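Local coordinates for protein 5-Carboxyvanillate Decarboxylase (Novosphingobium aromaticivorans, PDB 4QRN) that probably decarboxylates 5-carboxyvanillate at a manganese centre, as a metal-dependent lyase of the amidohydrolase superfamily, at residues L109-D121 with K175-Y187. Residues are numbered along the deposited sequence; the frame is centred on the assembly and turned at random.
Sequences LALTSPGVQPLHD and KGIQINSHTQGRY. With 1DF (4-hydroxy-3-methoxy-5-nitrobenzoic acid), chain F; ACT (acetate ion), chain L.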
ATOM      1  N   LEU A 109      13.854  21.762   1.394  1.00  7.39           N
ATOM      2  CA  LEU A 109      14.385  21.138   2.602  1.00  7.53           C
ATOM      3  C   LEU A 109      13.366  21.123   3.723  1.00  6.74           C
ATOM      4  O   LEU A 109      12.659  22.113   3.959  1.00  7.75           O
ATOM      5  CB  LEU A 109      15.574  21.947   3.108  1.00  8.61           C
ATOM      6  CG  LEU A 109      16.746  22.013   2.148  1.00 10.95           C
ATOM      7  CD1 LEU A 109      17.705  23.135   2.559  1.00 13.35           C
ATOM      8  CD2 LEU A 109      17.489  20.709   2.105  1.00 12.06           C
ATOM      9  N   ALA A 110      13.342  20.013   4.449  1.00  6.80           N
ATOM     10  CA  ALA A 110      12.481  19.886   5.636  1.00  6.80           C
ATOM     11  C   ALA A 110      13.158  19.041   6.699  1.00  6.75           C
ATOM     12  O   ALA A 110      13.862  18.066   6.413  1.00  7.28           O
ATOM     13  CB  ALA A 110      11.136  19.268   5.252  1.00  8.05           C
ATOM     14  N   LEU A 111      12.871  19.375   7.942  1.00  7.34           N
ATOM     15  CA  LEU A 111      13.390  18.638   9.084  1.00  7.20           C
ATOM     16  C   LEU A 111      12.938  17.185   8.994  1.00  6.89           C
ATOM     17  O   LEU A 111      11.760  16.886   8.793  1.00  7.33           O
ATOM     18  CB  LEU A 111      12.897  19.266  10.379  1.00  7.75           C
ATOM     19  CG  LEU A 111      13.409  18.593  11.654  1.00  8.11           C
ATOM     20  CD1 LEU A 111      14.893  18.821  11.831  1.00  8.76           C
ATOM     21  CD2 LEU A 111      12.625  19.071  12.870  1.00  8.90           C
ATOM     22  N   THR A 112      13.877  16.268   9.179  1.00  6.61           N
ATOM     23  CA  THR A 112      13.620  14.875   8.910  1.00  7.65           C
ATOM     24  C   THR A 112      12.632  14.262   9.893  1.00  6.98           C
ATOM     25  O   THR A 112      12.558  14.618  11.083  1.00  6.78           O
ATOM     26  CB  THR A 112      14.953  14.116   8.857  1.00  7.63           C
ATOM     27  OG1 THR A 112      14.748  12.814   8.321  1.00  7.95           O
ATOM     28  CG2 THR A 112      15.607  13.977  10.210  1.00  8.03           C
ATOM     29  N   SER A 113      11.864  13.311   9.376  1.00  6.98           N
ATOM     30  CA  SER A 113      10.833  12.649  10.157  1.00  7.21           C
ATOM     31  C   SER A 113      11.432  11.930  11.365  1.00  6.98           C
ATOM     32  O   SER A 113      12.458  11.267  11.242  1.00  7.34           O
ATOM     33  CB  SER A 113      10.132  11.657   9.248  1.00  7.86           C
ATOM     34  OG  SER A 113       9.133  10.959   9.951  1.00  7.53           O
ATOM     35  N   PRO A 114      10.766  11.990  12.534  1.00  7.16           N
ATOM     36  CA  PRO A 114       9.418  12.513  12.793  1.00  7.64           C
ATOM     37  C   PRO A 114       9.382  13.954  13.299  1.00  7.42           C
ATOM     38  O   PRO A 114       8.366  14.388  13.856  1.00  7.77           O
ATOM     39  CB  PRO A 114       8.913  11.565  13.884  1.00  8.24           C
ATOM     40  CG  PRO A 114      10.146  11.331  14.711  1.00  8.36           C
ATOM     41  CD  PRO A 114      11.237  11.164  13.669  1.00  8.14           C
ATOM     42  N   GLY A 115      10.469  14.701  13.125  1.00  7.23           N
ATOM     43  CA  GLY A 115      10.486  16.069  13.611  1.00  7.88           C
ATOM     44  C   GLY A 115      10.305  16.116  15.119  1.00  7.51           C
ATOM     45  O   GLY A 115      10.824  15.260  15.852  1.00  8.30           O
ATOM     46  N   VAL A 116       9.558  17.105  15.606  1.00  7.73           N
ATOM     47  CA  VAL A 116       9.293  17.198  17.046  1.00  8.46           C
ATOM     48  C   VAL A 116       7.952  16.598  17.430  1.00  8.37           C
ATOM     49  O   VAL A 116       7.529  16.688  18.583  1.00  8.72           O
ATOM     50  CB  VAL A 116       9.373  18.655  17.559  1.00  8.64           C
ATOM     51  CG1 VAL A 116      10.740  19.251  17.258  1.00  9.61           C
ATOM     52  CG2 VAL A 116       8.260  19.521  16.999  1.00  9.16           C
ATOM     53  N   GLN A 117       7.283  15.973  16.468  1.00  7.98           N
ATOM     54  CA  GLN A 117       5.955  15.432  16.701  1.00  8.31           C
ATOM     55  C   GLN A 117       5.855  14.416  17.850  1.00  8.10           C
ATOM     56  O   GLN A 117       4.858  14.410  18.561  1.00  8.79           O
ATOM     57  CB  GLN A 117       5.374  14.878  15.390  1.00  8.06           C
ATOM     58  CG  GLN A 117       5.314  15.994  14.342  1.00  8.28           C
ATOM     59  CD  GLN A 117       4.858  15.586  12.976  1.00  7.94           C
ATOM     60  OE1 GLN A 117       5.329  16.177  11.999  1.00 10.05           O
ATOM     61  NE2 GLN A 117       3.954  14.616  12.870  1.00  8.41           N
ATOM     62  N   PRO A 118       6.894  13.579  18.069  1.00  8.59           N
ATOM     63  CA  PRO A 118       6.753  12.586  19.150  1.00  8.98           C
ATOM     64  C   PRO A 118       6.966  13.143  20.562  1.00  9.31           C
ATOM     65  O   PRO A 118       6.768  12.397  21.528  1.00 10.12           O
ATOM     66  CB  PRO A 118       7.862  11.573  18.843  1.00  9.85           C
ATOM     67  CG  PRO A 118       8.185  11.770  17.408  1.00 10.38           C
ATOM     68  CD  PRO A 118       8.011  13.245  17.165  1.00  9.24           C
ATOM     69  N   LEU A 119       7.428  14.387  20.675  1.00  9.78           N
ATOM     70  CA  LEU A 119       7.883  14.902  21.970  1.00 10.95           C
ATOM     71  C   LEU A 119       6.713  15.155  22.902  1.00 12.09           C
ATOM     72  O   LEU A 119       5.703  15.783  22.532  1.00 12.68           O
ATOM     73  CB  LEU A 119       8.695  16.172  21.774  1.00 11.46           C
ATOM     74  CG  LEU A 119      10.193  15.970  21.521  1.00 11.70           C
ATOM     75  CD1 LEU A 119      10.493  15.066  20.334  1.00 12.26           C
ATOM     76  CD2 LEU A 119      10.854  17.325  21.352  1.00 12.88           C
ATOM     77  N   HIS A 120       6.852  14.665  24.127  1.00 13.45           N
ATOM     78  CA  HIS A 120       5.800  14.784  25.121  1.00 15.66           C
ATOM     79  C   HIS A 120       5.724  16.149  25.809  1.00 17.59           C
ATOM     80  O   HIS A 120       4.651  16.569  26.255  1.00 19.46           O
ATOM     81  CB  HIS A 120       5.978  13.675  26.147  1.00 16.64           C
ATOM     82  CG  HIS A 120       5.907  12.306  25.538  1.00 18.78           C
ATOM     83  ND1 HIS A 120       7.012  11.495  25.362  1.00 20.85           N
ATOM     84  CD2 HIS A 120       4.870  11.646  24.972  1.00 20.08           C
ATOM     85  CE1 HIS A 120       6.642  10.370  24.773  1.00 20.65           C
ATOM     86  NE2 HIS A 120       5.345  10.433  24.534  1.00 20.40           N
ATOM     87  N   ASP A 121       6.857  16.838  25.909  0.64 16.49           N
ATOM     88  CA  ASP A 121       6.898  18.151  26.551  0.64 18.21           C
ATOM     89  C   ASP A 121       6.623  19.223  25.498  0.64 16.42           C
ATOM     90  O   ASP A 121       7.441  19.448  24.600  0.64 15.67           O
ATOM     91  CB  ASP A 121       8.263  18.367  27.200  0.64 22.17           C
ATOM     92  CG  ASP A 121       8.313  19.623  28.047  0.64 26.64           C
ATOM     93  OD1 ASP A 121       8.225  20.724  27.480  0.64 24.85           O
ATOM     94  OD2 ASP A 121       8.445  19.506  29.283  0.64 32.17           O
ATOM     95  N   LYS A 175       7.974  28.035   2.023  1.00  7.93           N
ATOM     96  CA  LYS A 175       6.989  27.838   0.951  1.00  8.33           C
ATOM     97  C   LYS A 175       5.840  26.933   1.358  1.00  8.54           C
ATOM     98  O   LYS A 175       4.901  26.731   0.592  1.00  9.35           O
ATOM     99  CB  LYS A 175       7.702  27.311  -0.296  1.00  9.43           C
ATOM    100  CG  LYS A 175       8.719  28.297  -0.842  1.00 10.53           C
ATOM    101  CD  LYS A 175       8.112  29.627  -1.255  1.00 11.92           C
ATOM    102  CE  LYS A 175       9.150  30.510  -1.916  1.00 14.02           C
ATOM    103  NZ  LYS A 175       8.510  31.743  -2.430  1.00 15.91           N
ATOM    104  N   GLY A 176       5.863  26.425   2.587  1.00  9.19           N
ATOM    105  CA  GLY A 176       4.823  25.542   3.095  1.00  9.44           C
ATOM    106  C   GLY A 176       5.384  24.853   4.309  1.00  8.46           C
ATOM    107  O   GLY A 176       6.384  25.315   4.875  1.00  7.97           O
ATOM    108  N   ILE A 177       4.736  23.759   4.713  1.00  8.76           N
ATOM    109  CA  ILE A 177       5.190  22.988   5.862  1.00  7.99           C
ATOM    110  C   ILE A 177       5.152  21.504   5.499  1.00  7.25           C
ATOM    111  O   ILE A 177       4.373  21.054   4.648  1.00  7.55           O
ATOM    112  CB  ILE A 177       4.400  23.223   7.194  1.00  9.04           C
ATOM    113  CG1 ILE A 177       2.921  22.821   7.031  1.00 10.50           C
ATOM    114  CG2 ILE A 177       4.582  24.673   7.669  1.00 10.65           C
ATOM    115  CD1 ILE A 177       2.189  22.690   8.331  1.00 10.21           C
ATOM    116  N   GLN A 178       6.024  20.765   6.188  1.00  7.37           N
ATOM    117  CA  GLN A 178       5.991  19.308   6.153  1.00  6.89           C
ATOM    118  C   GLN A 178       5.541  18.798   7.506  1.00  7.24           C
ATOM    119  O   GLN A 178       6.108  19.176   8.531  1.00  8.85           O
ATOM    120  CB  GLN A 178       7.389  18.757   5.831  1.00  7.82           C
ATOM    121  CG  GLN A 178       7.435  17.222   5.902  1.00  8.56           C
ATOM    122  CD  GLN A 178       8.761  16.684   5.439  1.00  8.25           C
ATOM    123  OE1 GLN A 178       9.096  16.779   4.256  1.00  8.74           O
ATOM    124  NE2 GLN A 178       9.536  16.117   6.370  1.00  8.38           N
ATOM    125  N   ILE A 179       4.522  17.932   7.510  1.00  6.80           N
ATOM    126  CA  ILE A 179       4.117  17.220   8.712  1.00  6.89           C
ATOM    127  C   ILE A 179       4.452  15.754   8.468  1.00  6.40           C
ATOM    128  O   ILE A 179       4.133  15.189   7.413  1.00  6.91           O
ATOM    129  CB  ILE A 179       2.622  17.429   9.039  1.00  7.34           C
ATOM    130  CG1 ILE A 179       2.393  18.899   9.428  1.00  7.69           C
ATOM    131  CG2 ILE A 179       2.169  16.466  10.168  1.00  8.29           C
ATOM    132  CD1 ILE A 179       0.942  19.245   9.777  1.00  8.65           C
ATOM    133  N   ASN A 180       5.123  15.149   9.442  1.00  6.88           N
ATOM    134  CA  ASN A 180       5.628  13.785   9.360  1.00  7.24           C
ATOM    135  C   ASN A 180       4.562  12.823   9.822  1.00  7.03           C
ATOM    136  O   ASN A 180       4.679  12.152  10.851  1.00  7.88           O
ATOM    137  CB  ASN A 180       6.909  13.719  10.178  1.00  8.15           C
ATOM    138  CG  ASN A 180       7.869  14.750   9.723  1.00  9.17           C
ATOM    139  OD1 ASN A 180       8.340  14.670   8.587  1.00  9.75           O
ATOM    140  ND2 ASN A 180       8.126  15.770  10.563  1.00 10.10           N
ATOM    141  N   SER A 181       3.473  12.803   9.065  1.00  7.45           N
ATOM    142  CA  SER A 181       2.317  11.963   9.288  1.00  8.05           C
ATOM    143  C   SER A 181       1.818  12.082  10.728  1.00  7.33           C
ATOM    144  O   SER A 181       1.620  13.207  11.181  1.00  7.79           O
ATOM    145  CB  SER A 181       2.552  10.538   8.775  1.00  8.22           C
ATOM    146  OG  SER A 181       1.308   9.952   8.495  1.00  8.03           O
ATOM    147  N   HIS A 182       1.492  10.974  11.404  1.00  7.35           N
ATOM    148  CA  HIS A 182       0.783  11.066  12.682  1.00  7.90           C
ATOM    149  C   HIS A 182       1.582  11.836  13.742  1.00  7.08           C
ATOM    150  O   HIS A 182       2.809  11.938  13.697  1.00  7.89           O
ATOM    151  CB  HIS A 182       0.453   9.657  13.228  1.00  7.83           C
ATOM    152  CG  HIS A 182       1.639   8.923  13.755  1.00  7.31           C
ATOM    153  ND1 HIS A 182       1.988   8.923  15.092  1.00  8.15           N
ATOM    154  CD2 HIS A 182       2.563   8.168  13.107  1.00  8.22           C
ATOM    155  CE1 HIS A 182       3.089   8.199  15.239  1.00  8.38           C
ATOM    156  NE2 HIS A 182       3.453   7.724  14.052  1.00  8.55           N
ATOM    157  N   THR A 183       0.843  12.366  14.716  1.00  7.29           N
ATOM    158  CA  THR A 183       1.465  12.923  15.905  1.00  8.04           C
ATOM    159  C   THR A 183       1.002  12.100  17.085  1.00  7.89           C
ATOM    160  O   THR A 183      -0.181  12.136  17.461  1.00  8.40           O
ATOM    161  CB  THR A 183       1.129  14.432  16.075  1.00  8.81           C
ATOM    162  OG1 THR A 183       1.777  15.155  15.029  1.00  8.53           O
ATOM    163  CG2 THR A 183       1.620  14.978  17.419  1.00  8.98           C
ATOM    164  N   GLN A 184       1.924  11.304  17.614  1.00  7.96           N
ATOM    165  CA  GLN A 184       1.632  10.474  18.788  1.00  8.80           C
ATOM    166  C   GLN A 184       0.356   9.644  18.585  1.00  8.26           C
ATOM    167  O   GLN A 184      -0.472   9.499  19.485  1.00  9.21           O
ATOM    168  CB  GLN A 184       1.603  11.339  20.051  1.00 10.38           C
ATOM    169  CG  GLN A 184       2.988  11.907  20.302  1.00 12.08           C
ATOM    170  CD  GLN A 184       3.030  12.905  21.429  1.00 13.25           C
ATOM    171  OE1 GLN A 184       2.512  12.646  22.509  1.00 15.56           O
ATOM    172  NE2 GLN A 184       3.640  14.060  21.183  1.00 13.29           N
ATOM    173  N   GLY A 185       0.233   9.075  17.395  1.00  8.54           N
ATOM    174  CA  GLY A 185      -0.853   8.166  17.097  1.00  8.78           C
ATOM    175  C   GLY A 185      -2.154   8.825  16.667  1.00  8.90           C
ATOM    176  O   GLY A 185      -3.149   8.120  16.438  1.00  9.57           O
ATOM    177  N   ARG A 186      -2.151  10.152  16.546  1.00  8.36           N
ATOM    178  CA  ARG A 186      -3.332  10.916  16.139  1.00  8.55           C
ATOM    179  C   ARG A 186      -3.136  11.450  14.730  1.00  7.61           C
ATOM    180  O   ARG A 186      -2.032  11.879  14.359  1.00  8.13           O
ATOM    181  CB  ARG A 186      -3.587  12.093  17.092  1.00 10.12           C
ATOM    182  CG  ARG A 186      -3.784  11.660  18.522  1.00 12.22           C
ATOM    183  CD  ARG A 186      -3.973  12.870  19.416  1.00 13.94           C
ATOM    184  NE  ARG A 186      -5.268  13.480  19.169  1.00 14.65           N
ATOM    185  CZ  ARG A 186      -5.710  14.545  19.817  1.00 16.21           C
ATOM    186  NH1 ARG A 186      -4.932  15.139  20.714  1.00 18.08           N
ATOM    187  NH2 ARG A 186      -6.922  15.013  19.564  1.00 16.69           N
ATOM    188  N   TYR A 187      -4.232  11.497  13.983  1.00  7.59           N
ATOM    189  CA  TYR A 187      -4.234  11.861  12.562  1.00  7.49           C
ATOM    190  C   TYR A 187      -4.945  13.176  12.331  1.00  7.60           C
ATOM    191  O   TYR A 187      -5.810  13.590  13.116  1.00  8.66           O
ATOM    192  CB  TYR A 187      -4.860  10.700  11.739  1.00  8.09           C
ATOM    193  CG  TYR A 187      -3.982   9.461  11.809  1.00  7.33           C
ATOM    194  CD1 TYR A 187      -4.077   8.550  12.862  1.00  8.17           C
ATOM    195  CD2 TYR A 187      -2.964   9.283  10.876  1.00  7.71           C
ATOM    196  CE1 TYR A 187      -3.188   7.478  12.970  1.00  8.48           C
ATOM    197  CE2 TYR A 187      -2.066   8.211  10.963  1.00  8.27           C
ATOM    198  CZ  TYR A 187      -2.186   7.316  12.021  1.00  7.89           C
ATOM    199  OH  TYR A 187      -1.310   6.278  12.173  1.00  7.95           O
TER
HETATM  200  C1  1DF F 402      14.156   6.998   5.081  0.91  7.13           C
HETATM  201  CO1 1DF F 402      13.538   7.295   3.899  0.91  7.49           C
HETATM  202  CO2 1DF F 402      14.023   7.887   6.171  0.91  7.25           C
HETATM  203  CM1 1DF F 402      12.871   8.565   3.833  0.91  7.35           C
HETATM  204  CM2 1DF F 402      13.494   9.151   6.010  0.91  7.21           C
HETATM  205  OM  1DF F 402      13.387  10.067   7.018  0.91  7.81           O
HETATM  206  CZ  1DF F 402      13.008   9.574   4.781  0.91  6.97           C
HETATM  207  CC  1DF F 402      14.902   5.731   5.282  0.91  7.68           C
HETATM  208  CV  1DF F 402      13.615   9.601   8.349  0.91  8.43           C
HETATM  209  O1  1DF F 402      15.465   5.189   4.242  0.91  8.13           O
HETATM  210  O2  1DF F 402      14.975   5.259   6.421  0.91  8.02           O
HETATM  211  O3  1DF F 402      12.661  10.807   4.552  0.91  7.96           O
HETATM  212  N   1DF F 402      11.815   8.650   2.766  0.91 10.98           N
HETATM  213  O11 1DF F 402      11.080   9.592   2.666  0.91 12.10           O
HETATM  214  O22 1DF F 402      11.615   7.616   2.070  0.91 12.55           O
HETATM  215  C   ACT L 408      -1.467  14.682  21.442  1.00 38.14           C
HETATM  216  O   ACT L 408      -2.418  15.295  20.905  1.00 37.63           O
HETATM  217  OXT ACT L 408      -1.713  13.539  21.905  1.00 38.54           O
HETATM  218  CH3 ACT L 408      -0.101  15.289  21.541  1.00 37.92           C
HETATM  219  O   HOH W   1      12.478  15.624   5.689  1.00  8.31           O
HETATM  220  O   HOH W   2       9.447  18.179   9.558  1.00 11.09           O
HETATM  221  O   HOH W   3       5.870  19.241  11.282  1.00  9.11           O
HETATM  222  O   HOH W   4       2.967   9.577  23.146  1.00 35.38           O
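The side chain of Gln117 crosses that of Asn180 at about a right angle, their amide planes 26° apart. Its chain is extended beyond CG (chi2 176°), which carries the amide to the backbone of 180-182. OE1 takes the backbone N of Asn180 at 2.8 Å, in the carbonyl plane and on a lone pair, and a weak second bond from Asn180 ND2. NE2 is shared among three weak bonds, to Ser181 O, to His182 O at 3.0 Å and to Thr183 OG1; bonds at both ends of the amide limit its rotation. Asn180 lies alongside Ser113, its CB 3.6 Å from Ser113 OG, which itself bonds Pro211 O; Asn180 OD1 receives Gln178 NE2 at 2.9 Å. Farther back, Gln178 lays its amide against the methyl of Ala110, OE1 3.4 Å from Ala110 CB, and also touches the manganese ligand His210. One water joins Ala110 O to Gln178 NE2, another Leu111 O to Asn180 ND2. Toward the surface, Gln184 NE2 makes a nearly straight bond to Gln117 O (2.9 Å, 176°) and a weak one to Leu119 O, while a water links Gln184 OE1 with His120 NE2. An alanine in place of Gln184 would probably leave these two turn carbonyls without this mate and His120 without its water-mediated tie. The contact joins loops following strands 106-111 and 177-179 of the amidohydrolase barrel; Thr112 and Ser113, just before the cis peptide bond to Pro114, line the inhibitor pocket. Side-chain amides and waters thus link the ends of two strands that share no direct backbone bond: Gln117 satisfies buried backbone groups of 180-182, and Gln178 stands beside the metal site.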